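Local coordinates for Serine/threonine-protein kinase Tel1 (PDB 6SKY), which is an ATP-dependent serine/threonine kinase of the ATM subfamily, which probably senses DNA damage and activates checkpoint signalling by phosphorylating [ST]-Q sites, at residues A2110-E2113 / K2114-K2117; R2286-G2289 / Q2290-Q2294. All coordinates share one frame; numbering follows the deposited sequence.

Contact 1 (A2110-E2113 / K2114-K2117); sequences ATFE and KRSK
Thr2111 and Arg2115, one helical turn apart, lie side by side and point the same way. Thr2111 CG2 sits over one face of the Arg2115 guanidinium, displaced toward its rim, 3.4 Å from CZ of Arg2115. Thr2111 CG2 stands anti to the backbone N (chi1 for OG1 -53°), which aims the methyl at the arginine, while OG1, beside the backbone N, is hydrogen-bonded to the carbonyl O of Cys2107. Arg2115 runs extended from CG to NE, and its NH2 comes to the edge of the Phe2112 ring, near the ring plane, 4.3 Å from CE1 of Phe2112. Partners elsewhere in the chain meet both side chains: Arg2115 NH1 forms a salt bridge with Asp1606, and Phe2112 packs on Leu2167 and makes a cation-pi pair with Arg2134. Both segments lie on helix 2102-2119 of the FAT domain, an alpha-helical solenoid. Backbone hydrogen bonds are of the i to i+4 kind: Lys2114 N to Ala2110 O at 3.1 Å, Arg2115 N to Thr2111 O at 3.0 Å, and Ser2116 N to Phe2112 O at 3.0 Å. On the exposed side, the aliphatic chain of Lys2114 runs back past Ala2110, its CG 3.3 Å from Ala2110 O.

Contact 2 (R2286-G2289 / Q2290-Q2294); sequences REAG and QVFHQ
With chi1 at -70°, Phe2292 holds CG beside its own backbone N and turns its ring back along the helix toward Ala2288. There CE2 of the ring meets Ala2288 CB at 3.8 Å, an apolar contact across one turn. Val2291 sends CG2 back in the same sense, anti to its carbonyl carbon (chi1 177° for CG1), so that this methyl faces the carbonyl of Glu2287. Four successive i to i+4 hydrogen bonds link 2286-2289 to 2290-2293, among them Gln2290 N to Arg2286 O at 2.9 Å, Phe2292 N to Ala2288 O at 2.9 Å and His2293 N to Gly2289 O at 3.0 Å. An alanine in place of Phe2292 is likely to open a gap beside Ala2288 CB and cost Leu2279 and Leu2383 much of the side chain they touch. Polar ends find partners beyond the two segments: Glu2287 pairs with Lys2282 in a salt bridge and with Ser2246 by a hydrogen bond, while His2293 ND1 is hydrogen-bonded to Asp2394 and its ring stacks on that of His2391. Within the helical FAT domain, the Phe2292 side chain touches both helix 2264-2279 and helix 2348-2387, and Val2291 touches Leu2276 of the former and Ser2246 of helix 2245-2259.

From the N terminus, the chain reaches contact 1 first, within helix 2102-2119, and completes it before contact 2 begins in helix 2286-2303. The two follow in series, neither enclosing nor crossing the other, and since each joins adjoining residues of a single helix, neither closes a long loop. Both belong to the FAT region and lie on the same side of the chain's centre. Their centres are about 24 Å apart and their nearest atoms about 6 Å, without touching. Their surroundings differ: contact 1 faces helices 1627-1644 and 2154-2174, whereas side chains of contact 2 touch helices 2245-2259, 2264-2279 and 2348-2387. Both lie away from the nucleotide and magnesium sites.

Contact 1 (A2110-E2113 / K2114-K2117)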
loop_
_atom_site.group_PDB
_atom_site.type_symbol
_atom_site.label_atom_id
_atom_site.label_comp_id
_atom_site.label_asym_id
_atom_site.label_seq_id
_atom_site.Cartn_x
_atom_site.Cartn_y
_atom_site.Cartn_z
ATOM N N ALA A 2110 28.328 -20.080 -15.097
ATOM C CA ALA A 2110 27.753 -21.099 -14.223
ATOM C C ALA A 2110 28.116 -20.862 -12.760
ATOM O O ALA A 2110 27.308 -21.140 -11.855
ATOM C CB ALA A 2110 28.210 -22.480 -14.669
ATOM N N THR A 2111 29.320 -20.355 -12.503
ATOM C CA THR A 2111 29.679 -19.984 -11.140
ATOM C C THR A 2111 28.758 -18.897 -10.609
ATOM O O THR A 2111 28.318 -18.948 -9.451
ATOM C CB THR A 2111 31.128 -19.520 -11.091
ATOM O OG1 THR A 2111 31.965 -20.510 -11.692
ATOM C CG2 THR A 2111 31.554 -19.332 -9.673
ATOM N N PHE A 2112 28.467 -17.897 -11.439
ATOM C CA PHE A 2112 27.533 -16.855 -11.030
ATOM C C PHE A 2112 26.180 -17.440 -10.654
ATOM O O PHE A 2112 25.550 -17.000 -9.684
ATOM C CB PHE A 2112 27.375 -15.831 -12.144
ATOM C CG PHE A 2112 28.579 -14.986 -12.352
ATOM C CD1 PHE A 2112 29.584 -14.958 -11.411
ATOM C CD2 PHE A 2112 28.708 -14.213 -13.484
ATOM C CE1 PHE A 2112 30.691 -14.184 -11.600
ATOM C CE2 PHE A 2112 29.818 -13.440 -13.671
ATOM C CZ PHE A 2112 30.807 -13.424 -12.731
ATOM N N GLU A 2113 25.726 -18.446 -11.397
ATOM C CA GLU A 2113 24.427 -19.046 -11.088
ATOM C C GLU A 2113 24.425 -19.771 -9.737
ATOM O O GLU A 2113 23.481 -19.625 -8.941
ATOM C CB GLU A 2113 24.024 -19.986 -12.211
ATOM C CG GLU A 2113 23.920 -19.284 -13.544
ATOM C CD GLU A 2113 23.782 -20.242 -14.704
ATOM O OE1 GLU A 2113 24.145 -19.864 -15.837
ATOM O OE2 GLU A 2113 23.315 -21.379 -14.486
ATOM N N LYS A 2114 25.463 -20.559 -9.453
ATOM C CA LYS A 2114 25.520 -21.220 -8.145
ATOM C C LYS A 2114 25.556 -20.203 -7.002
ATOM O O LYS A 2114 24.875 -20.357 -5.966
ATOM C CB LYS A 2114 26.734 -22.134 -8.083
ATOM C CG LYS A 2114 26.830 -23.097 -9.238
ATOM C CD LYS A 2114 28.233 -23.656 -9.363
ATOM C CE LYS A 2114 28.407 -24.430 -10.659
ATOM N NZ LYS A 2114 29.841 -24.683 -10.973
ATOM N N ARG A 2115 26.345 -19.149 -7.166
ATOM C CA ARG A 2115 26.352 -18.133 -6.128
ATOM C C ARG A 2115 24.987 -17.484 -5.985
ATOM O O ARG A 2115 24.612 -17.082 -4.885
ATOM C CB ARG A 2115 27.435 -17.113 -6.420
ATOM C CG ARG A 2115 28.777 -17.759 -6.447
ATOM C CD ARG A 2115 29.826 -16.849 -6.975
ATOM N NE ARG A 2115 31.131 -17.464 -6.836
ATOM C CZ ARG A 2115 32.248 -16.933 -7.297
ATOM N NH1 ARG A 2115 33.400 -17.558 -7.121
ATOM N NH2 ARG A 2115 32.210 -15.780 -7.939
ATOM N N SER A 2116 24.218 -17.390 -7.069
ATOM C CA SER A 2116 22.847 -16.900 -6.944
ATOM C C SER A 2116 22.036 -17.797 -6.030
ATOM O O SER A 2116 21.182 -17.323 -5.263
ATOM C CB SER A 2116 22.182 -16.832 -8.308
ATOM O OG SER A 2116 21.856 -18.134 -8.745
ATOM N N LYS A 2117 22.263 -19.107 -6.137
ATOM C CA LYS A 2117 21.601 -20.038 -5.224
ATOM C C LYS A 2117 21.856 -19.657 -3.775
ATOM O O LYS A 2117 20.936 -19.666 -2.955
ATOM C CB LYS A 2117 22.059 -21.476 -5.465
ATOM C CG LYS A 2117 22.102 -21.904 -6.916
ATOM C CD LYS A 2117 20.727 -22.021 -7.535
ATOM C CE LYS A 2117 20.837 -22.572 -8.944
ATOM N NZ LYS A 2117 19.514 -22.915 -9.525
#

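Contact 2 (R2286-G2289 / Q2290-Q2294)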
loop_
_atom_site.group_PDB
_atom_site.type_symbol
_atom_site.label_atom_id
_atom_site.label_comp_id
_atom_site.label_asym_id
_atom_site.label_seq_id
_atom_site.Cartn_x
_atom_site.Cartn_y
_atom_site.Cartn_z
ATOM N N ARG A 2286 10.995 -28.644 -16.743
ATOM C CA ARG A 2286 10.398 -27.553 -15.984
ATOM C C ARG A 2286 9.472 -26.687 -16.816
ATOM O O ARG A 2286 8.518 -26.121 -16.275
ATOM C CB ARG A 2286 11.482 -26.679 -15.365
ATOM C CG ARG A 2286 12.164 -27.330 -14.189
ATOM C CD ARG A 2286 12.724 -26.295 -13.240
ATOM N NE ARG A 2286 13.428 -26.915 -12.125
ATOM C CZ ARG A 2286 14.020 -26.236 -11.151
ATOM N NH1 ARG A 2286 14.642 -26.881 -10.174
ATOM N NH2 ARG A 2286 13.990 -24.910 -11.153
ATOM N N GLU A 2287 9.723 -26.575 -18.117
ATOM C CA GLU A 2287 8.811 -25.848 -18.988
ATOM C C GLU A 2287 7.439 -26.509 -19.009
ATOM O O GLU A 2287 6.409 -25.857 -18.781
ATOM C CB GLU A 2287 9.409 -25.779 -20.388
ATOM C CG GLU A 2287 8.599 -25.021 -21.405
ATOM C CD GLU A 2287 9.170 -25.164 -22.801
ATOM O OE1 GLU A 2287 10.060 -26.017 -22.992
ATOM O OE2 GLU A 2287 8.732 -24.429 -23.707
ATOM N N ALA A 2288 7.408 -27.816 -19.267
ATOM C CA ALA A 2288 6.145 -28.538 -19.263
ATOM C C ALA A 2288 5.526 -28.546 -17.878
ATOM O O ALA A 2288 4.303 -28.480 -17.740
ATOM C CB ALA A 2288 6.354 -29.961 -19.761
ATOM N N GLY A 2289 6.347 -28.641 -16.838
ATOM C CA GLY A 2289 5.811 -28.576 -15.493
ATOM C C GLY A 2289 5.076 -27.280 -15.233
ATOM O O GLY A 2289 3.977 -27.280 -14.679
ATOM N N GLN A 2290 5.662 -26.160 -15.653
ATOM C CA GLN A 2290 5.011 -24.870 -15.463
ATOM C C GLN A 2290 3.719 -24.780 -16.260
ATOM O O GLN A 2290 2.697 -24.317 -15.745
ATOM C CB GLN A 2290 5.969 -23.749 -15.850
ATOM C CG GLN A 2290 5.402 -22.352 -15.716
ATOM C CD GLN A 2290 5.133 -21.955 -14.283
ATOM O OE1 GLN A 2290 4.116 -22.332 -13.700
ATOM N NE2 GLN A 2290 6.038 -21.177 -13.707
ATOM N N VAL A 2291 3.731 -25.245 -17.508
ATOM C CA VAL A 2291 2.520 -25.185 -18.325
ATOM C C VAL A 2291 1.405 -26.030 -17.715
ATOM O O VAL A 2291 0.247 -25.595 -17.628
ATOM C CB VAL A 2291 2.835 -25.619 -19.765
ATOM C CG1 VAL A 2291 1.595 -25.637 -20.587
ATOM C CG2 VAL A 2291 3.829 -24.688 -20.372
ATOM N N PHE A 2292 1.732 -27.245 -17.280
ATOM C CA PHE A 2292 0.717 -28.151 -16.754
ATOM C C PHE A 2292 0.171 -27.666 -15.424
ATOM O O PHE A 2292 -1.031 -27.771 -15.172
ATOM C CB PHE A 2292 1.294 -29.549 -16.600
ATOM C CG PHE A 2292 1.574 -30.233 -17.888
ATOM C CD1 PHE A 2292 0.708 -30.125 -18.938
ATOM C CD2 PHE A 2292 2.707 -30.997 -18.043
ATOM C CE1 PHE A 2292 0.965 -30.756 -20.118
ATOM C CE2 PHE A 2292 2.964 -31.625 -19.221
ATOM C CZ PHE A 2292 2.092 -31.506 -20.257
ATOM N N HIS A 2293 1.027 -27.136 -14.556
ATOM C CA HIS A 2293 0.526 -26.588 -13.306
ATOM C C HIS A 2293 -0.359 -25.378 -13.551
ATOM O O HIS A 2293 -1.395 -25.221 -12.898
ATOM C CB HIS A 2293 1.684 -26.220 -12.395
ATOM C CG HIS A 2293 1.255 -25.669 -11.078
ATOM N ND1 HIS A 2293 0.746 -26.459 -10.075
ATOM C CD2 HIS A 2293 1.250 -24.404 -10.603
ATOM C CE1 HIS A 2293 0.451 -25.705 -9.032
ATOM N NE2 HIS A 2293 0.743 -24.453 -9.329
ATOM N N GLN A 2294 0.036 -24.509 -14.480
ATOM C CA GLN A 2294 -0.800 -23.384 -14.875
ATOM C C GLN A 2294 -2.196 -23.841 -15.262
ATOM O O GLN A 2294 -3.201 -23.327 -14.759
ATOM C CB GLN A 2294 -0.138 -22.669 -16.047
ATOM C CG GLN A 2294 -0.634 -21.288 -16.312
ATOM C CD GLN A 2294 -0.245 -20.355 -15.224
ATOM O OE1 GLN A 2294 0.930 -20.237 -14.887
ATOM N NE2 GLN A 2294 -1.226 -19.695 -14.640
#